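Local coordinates for RabGAP/TBC protein (Chlamydomonas reinhardtii, PDB 4P17) that is of uncertain function but, as a flagellar member of the RabGAP/TBC family, probably interacts with Rab GTPases in the cilium, at residues 31-36 with 297-302; 46-51 with 70-75; 59-64 with 253-258; 117-122 with 154-159; 267-272 with 287-292. One frame throughout, in Å; residues are numbered along the deposited sequence.

Contact 1 (31-36 with 297-302); sequences RSCDVN and HQRDVL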
# COMPACT_ATOMS: atom_id res chain seq x y z
N ARG A 31 7.48 -4.38 -18.65
CA ARG A 31 7.68 -5.67 -19.30
C ARG A 31 8.69 -6.49 -18.47
O ARG A 31 8.47 -7.67 -18.20
CB ARG A 31 8.14 -5.45 -20.75
CG ARG A 31 8.62 -6.65 -21.55
CD ARG A 31 7.94 -7.99 -21.23
NE ARG A 31 6.48 -7.97 -21.22
CZ ARG A 31 5.72 -9.03 -20.94
NH1 ARG A 31 6.27 -10.20 -20.66
NH2 ARG A 31 4.40 -8.92 -20.96
N SER A 32 9.78 -5.86 -18.06
CA SER A 32 10.78 -6.51 -17.22
C SER A 32 10.14 -7.06 -15.97
O SER A 32 10.44 -8.18 -15.57
CB SER A 32 11.90 -5.54 -16.84
OG SER A 32 12.92 -6.22 -16.10
N CYS A 33 9.26 -6.30 -15.33
CA CYS A 33 8.68 -6.77 -14.08
C CYS A 33 7.76 -7.93 -14.31
O CYS A 33 7.71 -8.87 -13.48
CB CYS A 33 7.95 -5.64 -13.37
SG CYS A 33 9.12 -4.32 -12.82
N ASP A 34 7.05 -7.91 -15.44
CA ASP A 34 6.14 -8.99 -15.77
C ASP A 34 6.94 -10.26 -16.09
O ASP A 34 6.52 -11.36 -15.72
CB ASP A 34 5.25 -8.65 -16.98
CG ASP A 34 4.16 -7.62 -16.66
OD1 ASP A 34 3.92 -7.33 -15.47
OD2 ASP A 34 3.53 -7.14 -17.63
N VAL A 35 8.06 -10.11 -16.79
CA VAL A 35 8.86 -11.29 -17.14
C VAL A 35 9.50 -11.88 -15.89
O VAL A 35 9.58 -13.10 -15.74
CB VAL A 35 9.97 -11.00 -18.18
CG1 VAL A 35 9.37 -10.59 -19.48
CG2 VAL A 35 10.92 -9.97 -17.71
N ASN A 36 9.97 -11.04 -14.98
CA ASN A 36 10.50 -11.56 -13.73
C ASN A 36 9.42 -12.24 -12.90
O ASN A 36 9.68 -13.24 -12.25
CB ASN A 36 11.16 -10.45 -12.92
CG ASN A 36 12.50 -10.05 -13.48
OD1 ASN A 36 13.09 -10.79 -14.26
ND2 ASN A 36 12.99 -8.88 -13.09
N HIS A 297 7.23 2.84 -12.20
CA HIS A 297 6.72 1.58 -12.72
C HIS A 297 7.68 0.43 -12.48
O HIS A 297 7.27 -0.72 -12.52
CB HIS A 297 6.42 1.73 -14.22
CG HIS A 297 5.32 2.69 -14.50
ND1 HIS A 297 4.00 2.41 -14.21
CD2 HIS A 297 5.34 3.96 -14.97
CE1 HIS A 297 3.25 3.45 -14.53
NE2 HIS A 297 4.04 4.41 -14.99
N GLN A 298 8.94 0.74 -12.15
CA GLN A 298 9.94 -0.29 -11.94
C GLN A 298 9.79 -0.84 -10.53
O GLN A 298 10.57 -0.51 -9.61
CB GLN A 298 11.36 0.26 -12.17
CG GLN A 298 12.20 -0.58 -13.12
CD GLN A 298 12.12 -2.06 -12.84
OE1 GLN A 298 11.76 -2.49 -11.74
NE2 GLN A 298 12.44 -2.86 -13.84
N ARG A 299 8.78 -1.68 -10.34
CA ARG A 299 8.51 -2.20 -9.01
C ARG A 299 9.58 -3.20 -8.52
O ARG A 299 9.84 -3.32 -7.33
CB ARG A 299 7.11 -2.84 -8.96
CG ARG A 299 6.85 -3.94 -9.95
CD ARG A 299 5.39 -4.25 -10.03
NE ARG A 299 5.13 -5.45 -10.82
CZ ARG A 299 4.84 -5.44 -12.11
NH1 ARG A 299 4.78 -4.30 -12.79
NH2 ARG A 299 4.60 -6.58 -12.72
N ASP A 300 10.26 -3.86 -9.45
CA ASP A 300 11.33 -4.76 -9.08
C ASP A 300 12.49 -3.98 -8.46
O ASP A 300 13.02 -4.34 -7.39
CB ASP A 300 11.86 -5.55 -10.29
CG ASP A 300 10.96 -6.68 -10.75
OD1 ASP A 300 10.09 -7.16 -9.98
OD2 ASP A 300 11.19 -7.13 -11.89
N VAL A 301 12.88 -2.91 -9.13
CA VAL A 301 13.99 -2.10 -8.65
C VAL A 301 13.62 -1.39 -7.36
O VAL A 301 14.47 -1.22 -6.46
CB VAL A 301 14.42 -1.11 -9.71
CG1 VAL A 301 15.45 -0.12 -9.17
CG2 VAL A 301 14.95 -1.89 -10.91
N LEU A 302 12.37 -0.95 -7.24
CA LEU A 302 11.97 -0.31 -5.98
C LEU A 302 12.18 -1.26 -4.81
O LEU A 302 12.72 -0.86 -3.76
CB LEU A 302 10.50 0.14 -6.00
CG LEU A 302 10.09 0.87 -4.70
CD1 LEU A 302 10.91 2.14 -4.44
CD2 LEU A 302 8.59 1.21 -4.75
O HOH W 1 12.81 -5.81 -13.31
O HOH W 2 8.12 -8.68 -10.84
O HOH W 3 3.59 -4.50 -15.16
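Arg31 stays on its own helix, where its NH2 makes a long ion pair with Asp34 OD2, an oxygen well out of the guanidinium plane. One step on, Ser32 swings OG anti to the backbone N and reaches across through a water that accepts from Gln298 NE2 and donates to Asp300 OD2. Cys33 sits at the centre. Its CB sits over the middle of the Arg299 guanidinium face, 3.4 Å from Arg299 CZ, while its SG accepts the Asp300 N-H at 3.6 Å (159°). In the all-helical TBC fold this joins helix 27-50, near its start, to the first turn of helix 299-306, and Gln298 is the N-cap there: its OE1 takes Val301 N at 2.9 Å. Asp34 CB leads away from this turn, yet OD1 returns to Arg299 NH2 at 2.9 Å, lying in the guanidinium plane and met almost along its C-O axis. Arg299 CG takes the crowded position (chi1 57°), and the chain then runs extended as far as NE, where a turn at chi4 brings NH2 to Asp34. Last, Asn36 ND2 donates to Asp300 OD2 at 2.8 Å from above the carboxylate plane, while Asp300 OD1 bridges to Arg248.

Contact 2 (46-51 with 70-75); sequences HYIEKD and PTLRNW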
# COMPACT_ATOMS: atom_id res chain seq x y z
N HIS A 46 3.38 -24.29 -7.00
CA HIS A 46 3.63 -25.47 -6.18
C HIS A 46 2.93 -25.30 -4.85
O HIS A 46 2.31 -26.22 -4.32
CB HIS A 46 5.14 -25.68 -5.96
CG HIS A 46 5.46 -26.75 -4.95
ND1 HIS A 46 5.24 -28.09 -5.19
CD2 HIS A 46 5.98 -26.67 -3.70
CE1 HIS A 46 5.58 -28.78 -4.12
NE2 HIS A 46 6.03 -27.95 -3.20
N TYR A 47 3.02 -24.09 -4.31
CA TYR A 47 2.48 -23.84 -3.00
C TYR A 47 0.95 -23.73 -2.99
O TYR A 47 0.30 -24.35 -2.14
CB TYR A 47 3.17 -22.62 -2.43
CG TYR A 47 4.58 -22.99 -2.01
CD1 TYR A 47 4.79 -23.83 -0.92
CD2 TYR A 47 5.69 -22.53 -2.69
CE1 TYR A 47 6.06 -24.19 -0.52
CE2 TYR A 47 6.97 -22.89 -2.30
CZ TYR A 47 7.14 -23.72 -1.22
OH TYR A 47 8.40 -24.10 -0.79
N ILE A 48 0.36 -23.00 -3.94
CA ILE A 48 -1.10 -22.89 -3.90
C ILE A 48 -1.71 -24.27 -4.19
O ILE A 48 -2.78 -24.60 -3.68
CB ILE A 48 -1.65 -21.83 -4.89
CG1 ILE A 48 -3.17 -21.73 -4.83
CG2 ILE A 48 -1.25 -22.15 -6.32
CD1 ILE A 48 -3.72 -21.41 -3.50
N GLU A 49 -1.00 -25.08 -4.97
CA GLU A 49 -1.45 -26.44 -5.27
C GLU A 49 -1.55 -27.28 -4.01
O GLU A 49 -2.43 -28.11 -3.88
CB GLU A 49 -0.50 -27.13 -6.25
CG GLU A 49 -0.97 -27.09 -7.68
CD GLU A 49 0.08 -27.62 -8.67
OE1 GLU A 49 1.17 -28.03 -8.22
OE2 GLU A 49 -0.20 -27.61 -9.89
N LYS A 50 -0.60 -27.07 -3.12
CA LYS A 50 -0.54 -27.81 -1.89
C LYS A 50 -1.37 -27.09 -0.83
O LYS A 50 -1.52 -27.57 0.29
CB LYS A 50 0.92 -27.96 -1.43
N ASP A 51 -1.90 -25.93 -1.22
CA ASP A 51 -2.67 -25.04 -0.33
C ASP A 51 -1.95 -24.79 0.99
O ASP A 51 -2.54 -24.82 2.06
CB ASP A 51 -4.07 -25.60 -0.08
CG ASP A 51 -5.12 -24.51 0.05
OD1 ASP A 51 -4.82 -23.44 0.64
OD2 ASP A 51 -6.25 -24.70 -0.44
N PRO A 70 -0.16 -11.63 -8.71
CA PRO A 70 -1.37 -10.87 -8.40
C PRO A 70 -2.55 -11.77 -8.04
O PRO A 70 -3.29 -11.48 -7.09
CB PRO A 70 -1.63 -10.10 -9.69
CG PRO A 70 -0.20 -9.85 -10.24
CD PRO A 70 0.59 -11.07 -9.85
N THR A 71 -2.70 -12.87 -8.77
CA THR A 71 -3.89 -13.70 -8.59
C THR A 71 -3.88 -14.37 -7.23
O THR A 71 -4.94 -14.83 -6.76
CB THR A 71 -4.04 -14.73 -9.75
OG1 THR A 71 -5.33 -15.36 -9.71
CG2 THR A 71 -2.99 -15.81 -9.73
N LEU A 72 -2.70 -14.49 -6.61
CA LEU A 72 -2.59 -15.05 -5.27
C LEU A 72 -2.59 -14.04 -4.15
O LEU A 72 -2.33 -14.41 -3.02
CB LEU A 72 -1.30 -15.88 -5.13
CG LEU A 72 -1.24 -17.14 -6.01
CD1 LEU A 72 0.02 -17.94 -5.70
CD2 LEU A 72 -2.48 -18.02 -5.77
N ARG A 73 -2.82 -12.76 -4.43
CA ARG A 73 -2.61 -11.84 -3.33
C ARG A 73 -3.71 -12.07 -2.28
O ARG A 73 -3.45 -11.97 -1.12
CB ARG A 73 -2.53 -10.42 -3.81
CG ARG A 73 -1.22 -10.15 -4.41
CD ARG A 73 -1.10 -8.73 -4.98
NE ARG A 73 0.31 -8.40 -5.13
CZ ARG A 73 0.89 -7.92 -6.21
NH1 ARG A 73 0.19 -7.60 -7.32
NH2 ARG A 73 2.19 -7.71 -6.18
N ASN A 74 -4.93 -12.41 -2.71
CA ASN A 74 -5.99 -12.67 -1.72
C ASN A 74 -5.51 -13.82 -0.83
O ASN A 74 -5.49 -13.68 0.37
CB ASN A 74 -7.32 -12.98 -2.43
CG ASN A 74 -8.51 -12.99 -1.47
OD1 ASN A 74 -8.37 -13.28 -0.31
ND2 ASN A 74 -9.69 -12.69 -1.99
N TRP A 75 -5.06 -14.91 -1.43
CA TRP A 75 -4.60 -16.09 -0.69
C TRP A 75 -3.48 -15.74 0.31
O TRP A 75 -3.55 -16.05 1.52
CB TRP A 75 -4.11 -17.17 -1.67
CG TRP A 75 -3.68 -18.44 -1.02
CD1 TRP A 75 -4.42 -19.22 -0.18
CD2 TRP A 75 -2.41 -19.10 -1.17
NE1 TRP A 75 -3.68 -20.33 0.20
CE2 TRP A 75 -2.45 -20.27 -0.38
CE3 TRP A 75 -1.26 -18.82 -1.89
CZ2 TRP A 75 -1.37 -21.14 -0.31
CZ3 TRP A 75 -0.19 -19.67 -1.80
CH2 TRP A 75 -0.25 -20.82 -1.02
O HOH W 4 -4.37 -21.79 2.34
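In this all-helical TBC fold, helix 27-50 gives way to a Schellman motif, with Asp51 at positive phi, and that end of the helix meets the start of helix 73-80. The tight part is Ile48 on Trp75. With CG1 anti to the backbone N, Ile48 puts CD1 squarely over the indole, 3.6 Å from the centroid of the five-membered ring and 14° off its normal, a CH-pi contact. Leu72, the N-cap residue, fills in alongside with CD2 at 3.9 Å from Ile48 CG1. At the far end of the indole, Trp75 CH2 lies 3.6 Å from Ile48 CA, so the six-membered ring is pressed close to the helix backbone, while Leu53 from the following loop also touches Trp75. The pyrrole N-H faces the looser, solvent-exposed side. There Asp51 offers a carboxylate turned 68° from the ring plane, and the direct bond from Trp75 NE1 to Asp51 OD1 is weak, bent to 138° at 3.3 Å. A water bridges the same two atoms, lying in the indole plane and accepting from Trp75 NE1 at 2.7 Å.

Contact 3 (59-64 with 253-258); sequences KLKEMI and LFYEGP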
# COMPACT_ATOMS: atom_id res chain seq x y z
N LYS A 59 12.66 -18.55 3.35
CA LYS A 59 12.31 -18.69 1.94
C LYS A 59 11.04 -17.90 1.66
O LYS A 59 10.89 -17.30 0.59
CB LYS A 59 12.10 -20.16 1.54
N LEU A 60 10.12 -17.90 2.62
CA LEU A 60 8.84 -17.20 2.38
C LEU A 60 9.08 -15.70 2.27
O LEU A 60 8.54 -15.02 1.39
CB LEU A 60 7.84 -17.51 3.48
CG LEU A 60 6.45 -16.90 3.34
CD1 LEU A 60 5.85 -17.15 1.95
CD2 LEU A 60 5.52 -17.39 4.44
N LYS A 61 9.88 -15.17 3.19
CA LYS A 61 10.20 -13.75 3.16
C LYS A 61 10.84 -13.36 1.82
O LYS A 61 10.44 -12.36 1.22
CB LYS A 61 11.12 -13.38 4.33
CG LYS A 61 11.36 -11.88 4.46
CD LYS A 61 12.54 -11.55 5.41
CE LYS A 61 12.33 -12.08 6.82
NZ LYS A 61 10.92 -11.99 7.28
N GLU A 62 11.80 -14.17 1.34
CA GLU A 62 12.45 -13.95 0.04
C GLU A 62 11.45 -13.93 -1.14
O GLU A 62 11.51 -13.06 -2.00
CB GLU A 62 13.51 -15.03 -0.25
CG GLU A 62 14.79 -14.96 0.60
CD GLU A 62 15.75 -16.14 0.37
OE1 GLU A 62 15.47 -17.04 -0.47
OE2 GLU A 62 16.80 -16.17 1.05
N MET A 63 10.57 -14.92 -1.18
CA MET A 63 9.56 -14.99 -2.23
C MET A 63 8.65 -13.76 -2.24
O MET A 63 8.38 -13.19 -3.30
CB MET A 63 8.71 -16.24 -2.07
CG MET A 63 9.47 -17.54 -2.31
SD MET A 63 8.45 -19.00 -1.96
CE MET A 63 7.36 -19.01 -3.39
N ILE A 64 8.22 -13.34 -1.05
CA ILE A 64 7.29 -12.26 -0.92
C ILE A 64 8.00 -10.97 -1.32
O ILE A 64 7.42 -10.10 -1.96
CB ILE A 64 6.70 -12.19 0.52
CG1 ILE A 64 5.71 -13.34 0.68
CG2 ILE A 64 5.95 -10.86 0.74
CD1 ILE A 64 5.04 -13.47 2.03
N LEU A 253 4.66 -5.51 3.30
CA LEU A 253 4.04 -4.90 4.47
C LEU A 253 3.21 -5.91 5.26
O LEU A 253 3.23 -5.94 6.50
CB LEU A 253 3.14 -3.72 4.07
CG LEU A 253 2.32 -3.06 5.19
CD1 LEU A 253 3.25 -2.43 6.24
CD2 LEU A 253 1.33 -2.03 4.65
N PHE A 254 2.44 -6.70 4.53
CA PHE A 254 1.52 -7.66 5.14
C PHE A 254 2.25 -8.89 5.67
O PHE A 254 1.63 -9.73 6.30
CB PHE A 254 0.42 -8.11 4.13
CG PHE A 254 -0.55 -7.00 3.75
CD1 PHE A 254 -1.04 -6.13 4.71
CD2 PHE A 254 -0.95 -6.83 2.44
CE1 PHE A 254 -1.90 -5.11 4.36
CE2 PHE A 254 -1.80 -5.79 2.11
CZ PHE A 254 -2.27 -4.94 3.07
N TYR A 255 3.55 -8.99 5.43
CA TYR A 255 4.35 -10.10 5.97
C TYR A 255 5.42 -9.66 6.98
O TYR A 255 5.59 -10.27 8.03
CB TYR A 255 5.02 -10.85 4.83
CG TYR A 255 5.77 -12.05 5.32
CD1 TYR A 255 5.11 -13.25 5.56
CD2 TYR A 255 7.13 -12.00 5.54
CE1 TYR A 255 5.79 -14.35 6.02
CE2 TYR A 255 7.82 -13.10 6.00
CZ TYR A 255 7.14 -14.26 6.22
OH TYR A 255 7.85 -15.34 6.67
N GLU A 256 6.13 -8.58 6.66
CA GLU A 256 7.25 -8.14 7.49
C GLU A 256 6.86 -7.04 8.47
O GLU A 256 7.55 -6.83 9.45
CB GLU A 256 8.39 -7.62 6.60
CG GLU A 256 8.94 -8.65 5.66
CD GLU A 256 10.21 -8.21 5.01
OE1 GLU A 256 11.06 -7.58 5.68
OE2 GLU A 256 10.36 -8.51 3.82
N GLY A 257 5.79 -6.30 8.18
CA GLY A 257 5.35 -5.23 9.07
C GLY A 257 5.75 -3.82 8.66
O GLY A 257 6.31 -3.62 7.59
N PRO A 258 5.51 -2.84 9.52
CA PRO A 258 5.55 -1.44 9.07
C PRO A 258 6.94 -0.85 8.81
O PRO A 258 6.99 0.25 8.28
CB PRO A 258 4.88 -0.68 10.22
CG PRO A 258 5.01 -1.56 11.42
CD PRO A 258 5.12 -2.97 10.94
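Helix 57-65 runs past the last turn of helix 243-256 with Lys61 CA and Tyr255 CA 7.4 Å apart, just before Gly257 ends the second helix at a positive phi. Tyr255 carries the contact: CG anti to the backbone N (chi1 -176°) sends the ring out between these helices of the TBC domain. Obliquely, Leu60 CD2 comes to 3.4 Å from Tyr255 CE1, and Ile64 CD1 to 3.5 Å from Tyr255 CD1 nearer the ring's root. Lys61 covers the other rim, its chain bent at chi3 and chi4 so that NZ arrives at the ring edge, 3.5 Å from Tyr255 CE2. An alanine in place of Tyr255 would probably leave Leu60 and Ile64 without their common partner and loosen the join between the helices. Glu256 runs across Lys61 at about a right angle, its OE2 3.6 Å from Lys61 CG, yet it forms its salt bridge with Arg65 NE. Lys61 NZ, 4.7 Å from Glu256 OE1, adds at most a longer-range attraction, so cohesion between the segments probably rests mainly on apolar packing around one ring.

Contact 4 (117-122 with 154-159); sequences HTFPDH and MNTIVG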
# COMPACT_ATOMS: atom_id res chain seq x y z
N HIS A 117 -13.66 12.55 -5.02
CA HIS A 117 -12.40 12.97 -5.65
C HIS A 117 -11.29 11.90 -5.62
O HIS A 117 -10.20 12.10 -6.18
CB HIS A 117 -11.92 14.30 -5.01
CG HIS A 117 -11.86 14.31 -3.52
ND1 HIS A 117 -12.91 14.73 -2.73
CD2 HIS A 117 -10.85 14.00 -2.67
CE1 HIS A 117 -12.55 14.66 -1.46
NE2 HIS A 117 -11.31 14.22 -1.40
N THR A 118 -11.59 10.76 -5.03
CA THR A 118 -10.71 9.60 -5.16
C THR A 118 -11.10 8.81 -6.42
O THR A 118 -12.23 8.95 -6.91
CB THR A 118 -10.80 8.68 -3.94
OG1 THR A 118 -12.16 8.30 -3.76
CG2 THR A 118 -10.30 9.40 -2.68
N PHE A 119 -10.19 7.98 -6.91
CA PHE A 119 -10.41 7.15 -8.12
C PHE A 119 -11.32 7.74 -9.16
O PHE A 119 -12.36 7.16 -9.50
CB PHE A 119 -10.96 5.79 -7.72
CG PHE A 119 -10.08 5.07 -6.80
CD1 PHE A 119 -8.79 4.79 -7.19
CD2 PHE A 119 -10.49 4.74 -5.52
CE1 PHE A 119 -7.94 4.16 -6.36
CE2 PHE A 119 -9.62 4.10 -4.67
CZ PHE A 119 -8.33 3.81 -5.11
N PRO A 120 -10.94 8.90 -9.70
CA PRO A 120 -11.78 9.44 -10.76
C PRO A 120 -11.85 8.50 -11.97
O PRO A 120 -12.89 8.41 -12.60
CB PRO A 120 -11.09 10.75 -11.12
CG PRO A 120 -9.64 10.51 -10.78
CD PRO A 120 -9.67 9.62 -9.56
N ASP A 121 -10.76 7.78 -12.26
CA ASP A 121 -10.68 7.13 -13.55
C ASP A 121 -10.77 5.61 -13.55
O ASP A 121 -10.87 5.02 -14.62
CB ASP A 121 -9.36 7.56 -14.24
N HIS A 122 -10.76 4.97 -12.38
CA HIS A 122 -10.86 3.51 -12.38
C HIS A 122 -12.25 3.11 -12.82
O HIS A 122 -13.22 3.56 -12.23
CB HIS A 122 -10.54 2.91 -10.99
CG HIS A 122 -10.39 1.42 -11.03
ND1 HIS A 122 -11.46 0.56 -10.85
CD2 HIS A 122 -9.32 0.64 -11.31
CE1 HIS A 122 -11.04 -0.68 -10.97
NE2 HIS A 122 -9.75 -0.66 -11.26
N MET A 154 -7.87 6.05 4.64
CA MET A 154 -8.40 4.70 4.51
C MET A 154 -9.23 4.54 3.23
O MET A 154 -9.45 3.44 2.76
CB MET A 154 -9.23 4.35 5.75
CG MET A 154 -8.41 4.24 7.05
SD MET A 154 -9.42 4.50 8.55
CE MET A 154 -10.37 2.98 8.56
N ASN A 155 -9.67 5.64 2.62
CA ASN A 155 -10.50 5.53 1.42
C ASN A 155 -9.73 4.88 0.29
O ASN A 155 -10.14 3.84 -0.23
CB ASN A 155 -11.04 6.90 1.00
CG ASN A 155 -12.20 6.79 0.03
OD1 ASN A 155 -12.02 6.42 -1.14
ND2 ASN A 155 -13.37 7.16 0.48
N THR A 156 -8.57 5.42 -0.06
CA THR A 156 -7.84 4.88 -1.20
C THR A 156 -7.19 3.52 -0.85
O THR A 156 -7.06 2.65 -1.70
CB THR A 156 -6.77 5.89 -1.75
OG1 THR A 156 -5.86 6.26 -0.72
CG2 THR A 156 -7.46 7.15 -2.32
N ILE A 157 -6.84 3.31 0.41
CA ILE A 157 -6.38 1.98 0.85
C ILE A 157 -7.43 0.90 0.57
O ILE A 157 -7.17 -0.13 -0.03
CB ILE A 157 -6.03 1.99 2.35
CG1 ILE A 157 -4.81 2.89 2.59
CG2 ILE A 157 -5.70 0.57 2.85
CD1 ILE A 157 -4.45 3.08 4.03
N VAL A 158 -8.67 1.13 0.99
CA VAL A 158 -9.66 0.10 0.81
C VAL A 158 -10.02 -0.05 -0.66
O VAL A 158 -10.36 -1.15 -1.11
CB VAL A 158 -10.91 0.40 1.66
CG1 VAL A 158 -12.09 -0.50 1.20
CG2 VAL A 158 -10.59 0.20 3.08
N GLY A 159 -9.93 1.05 -1.41
CA GLY A 159 -10.17 1.02 -2.83
C GLY A 159 -9.18 0.10 -3.51
O GLY A 159 -9.55 -0.74 -4.32
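Thr118 holds OG1 in the crowded position between the backbone N and the carbonyl carbon (chi1 56°), which turns its two branches to separate tasks. Thr118 OG1 comes to 3.2 Å from Asn155 OD1, but Asp114 O also lies within reach of its single proton, so which oxygen receives it is unsettled. Thr118 CG2, anti to the carbonyl carbon, meets Thr156 CG2 at 3.6 Å. Thr156 takes the same rotamer, and its own hydroxyl is hydrogen-bonded to that of Ser238. Asn155 has CG anti to the backbone N, and its ND2 bonds to Tyr150 OH, which probably fixes the amide with OD1 toward Thr118. Phe119 has a positive phi, uncommon for a residue with a CB, and drives its ring tip at helix 153-164: CE2 lies 3.6 Å from Gly159 CA, and Thr156 O stands in the ring plane, 3.8 Å from CZ. A CB on Gly159 would sit 2.1 Å from Phe119 CE2. In sequence, His117 stands where active TBC relatives carry the arginine finger, so this loop matches the finger loop. A valine in place of Thr118 would lose the hydroxyl and is likely to weaken the tie to Asp114 and Asn155. Arg131 NH2 bonds to the carbonyls of Thr118 and Phe119, so the loop's shape is probably kept by polar bonds backed by close apolar packing, even without the arginine.

Contact 5 (267-272 with 287-292); sequences AMLKIY and MRMRNA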
# COMPACT_ATOMS: atom_id res chain seq x y z
N ALA A 267 14.09 4.14 -0.28
CA ALA A 267 14.45 3.65 -1.61
C ALA A 267 13.99 4.64 -2.67
O ALA A 267 14.70 4.89 -3.64
CB ALA A 267 13.87 2.27 -1.86
N MET A 268 12.80 5.20 -2.51
CA MET A 268 12.33 6.23 -3.44
C MET A 268 13.24 7.42 -3.50
O MET A 268 13.49 7.96 -4.57
CB MET A 268 10.94 6.70 -3.05
CG MET A 268 9.89 5.69 -3.26
SD MET A 268 9.49 5.42 -4.99
CE MET A 268 9.03 7.06 -5.55
N LEU A 269 13.73 7.84 -2.33
CA LEU A 269 14.61 8.99 -2.28
C LEU A 269 15.98 8.66 -2.87
O LEU A 269 16.61 9.52 -3.49
CB LEU A 269 14.74 9.48 -0.85
CG LEU A 269 13.42 9.93 -0.21
CD1 LEU A 269 13.58 10.40 1.24
CD2 LEU A 269 12.77 11.03 -1.04
N LYS A 270 16.45 7.43 -2.67
CA LYS A 270 17.72 7.00 -3.25
C LYS A 270 17.64 7.02 -4.77
O LYS A 270 18.54 7.50 -5.47
CB LYS A 270 18.08 5.61 -2.74
CG LYS A 270 19.44 5.10 -3.15
CD LYS A 270 19.85 3.98 -2.23
CE LYS A 270 20.45 2.80 -2.99
NZ LYS A 270 21.49 3.20 -3.97
N ILE A 271 16.55 6.46 -5.28
CA ILE A 271 16.39 6.25 -6.71
C ILE A 271 16.29 7.60 -7.45
O ILE A 271 16.82 7.78 -8.55
CB ILE A 271 15.13 5.36 -6.93
CG1 ILE A 271 15.45 3.92 -6.55
CG2 ILE A 271 14.64 5.41 -8.36
CD1 ILE A 271 14.23 2.96 -6.51
N TYR A 272 15.62 8.58 -6.83
CA TYR A 272 15.39 9.87 -7.48
C TYR A 272 16.28 10.95 -6.88
O TYR A 272 16.03 12.12 -7.07
CB TYR A 272 13.93 10.27 -7.37
CG TYR A 272 13.10 9.36 -8.19
CD1 TYR A 272 13.08 9.49 -9.57
CD2 TYR A 272 12.39 8.33 -7.61
CE1 TYR A 272 12.33 8.62 -10.36
CE2 TYR A 272 11.65 7.45 -8.39
CZ TYR A 272 11.63 7.61 -9.75
OH TYR A 272 10.90 6.74 -10.53
N MET A 287 6.49 18.93 -5.90
CA MET A 287 5.78 18.63 -7.15
C MET A 287 6.55 17.66 -8.06
O MET A 287 5.99 16.71 -8.59
CB MET A 287 5.47 19.92 -7.92
N ARG A 288 7.84 17.91 -8.26
CA ARG A 288 8.64 17.05 -9.12
C ARG A 288 8.75 15.61 -8.59
O ARG A 288 8.66 14.67 -9.34
CB ARG A 288 10.03 17.64 -9.29
CG ARG A 288 10.08 18.79 -10.28
N MET A 289 8.95 15.45 -7.29
CA MET A 289 8.99 14.12 -6.71
C MET A 289 7.62 13.41 -6.74
O MET A 289 7.53 12.19 -6.87
CB MET A 289 9.51 14.20 -5.29
CG MET A 289 11.03 14.13 -5.20
SD MET A 289 11.68 12.56 -5.82
CE MET A 289 11.04 11.38 -4.67
N ARG A 290 6.54 14.16 -6.61
CA ARG A 290 5.21 13.53 -6.68
C ARG A 290 5.00 13.03 -8.11
O ARG A 290 4.46 11.95 -8.36
CB ARG A 290 4.14 14.52 -6.22
CG ARG A 290 4.11 14.75 -4.73
CD ARG A 290 3.10 15.82 -4.39
NE ARG A 290 2.75 15.85 -2.98
CZ ARG A 290 2.10 16.85 -2.40
NH1 ARG A 290 1.77 17.91 -3.12
NH2 ARG A 290 1.82 16.81 -1.11
N ASN A 291 5.49 13.78 -9.08
CA ASN A 291 5.39 13.36 -10.47
C ASN A 291 6.25 12.14 -10.72
O ASN A 291 5.84 11.22 -11.43
CB ASN A 291 5.81 14.50 -11.39
CG ASN A 291 4.97 15.74 -11.19
OD1 ASN A 291 3.89 15.70 -10.59
ND2 ASN A 291 5.47 16.87 -11.68
N ALA A 292 7.42 12.13 -10.11
CA ALA A 292 8.34 11.01 -10.24
C ALA A 292 7.74 9.78 -9.62
O ALA A 292 7.77 8.70 -10.18
CB ALA A 292 9.66 11.32 -9.57
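A Met-aromatic contact joins the C-terminal end of helix 259-271 to helix 282-294, with the short helix 273-277 between them in the chain. Tyr272, which ends the first helix and serves as N-cap of the short one, holds CG anti to the carbonyl carbon (chi1 -69°). Over one face of its ring sits Ala292 CB, 4.0 Å from the centroid and 16° off the normal, a CH-pi contact displaced toward the rim. Ile271 CG2 covers the opposite face. Met289 approaches from a different quarter: its SD touches Tyr272 CB at 3.6 Å and stands obliquely to the ring, 5.2 Å from the centroid. Bends at chi2 and chi3 curl the Met289 chain so that CE ends 4.0 Å from Leu269 CD2, crossing that side chain at about a right angle. Met276 of the short helix also packs on both Leu269 and Met289. With no hydrogen bond between the two segments, the join probably depends on apolar and sulfur surfaces fitting around a ring flanked by Ala292 and Ile271.

Overall arrangement
From the N terminus, residues 31-36 open contact 1, whose partner, 297-302, lies near the C-terminal end, so every other contact falls inside its loop. Contact 2 opens at 46-51 on the same helix 27-50. Before it closes at 70-75, 59-64 opens contact 3, so contacts 2 and 3 cross; they also touch, through Tyr47 and Met63. Contact 4 is a shorter loop, 117-122 to 154-159, nested within contact 3, which closes at 253-258. Contact 5 follows in series, from 267-272 to 287-292, and meets contact 1 where Leu302 packs on Met268. Contacts 1 and 3 tie N-terminal helices to later ones; contact 2 stays N-terminal, contact 4 joins a loop to helix 153-164, contact 5 two C-terminal helices.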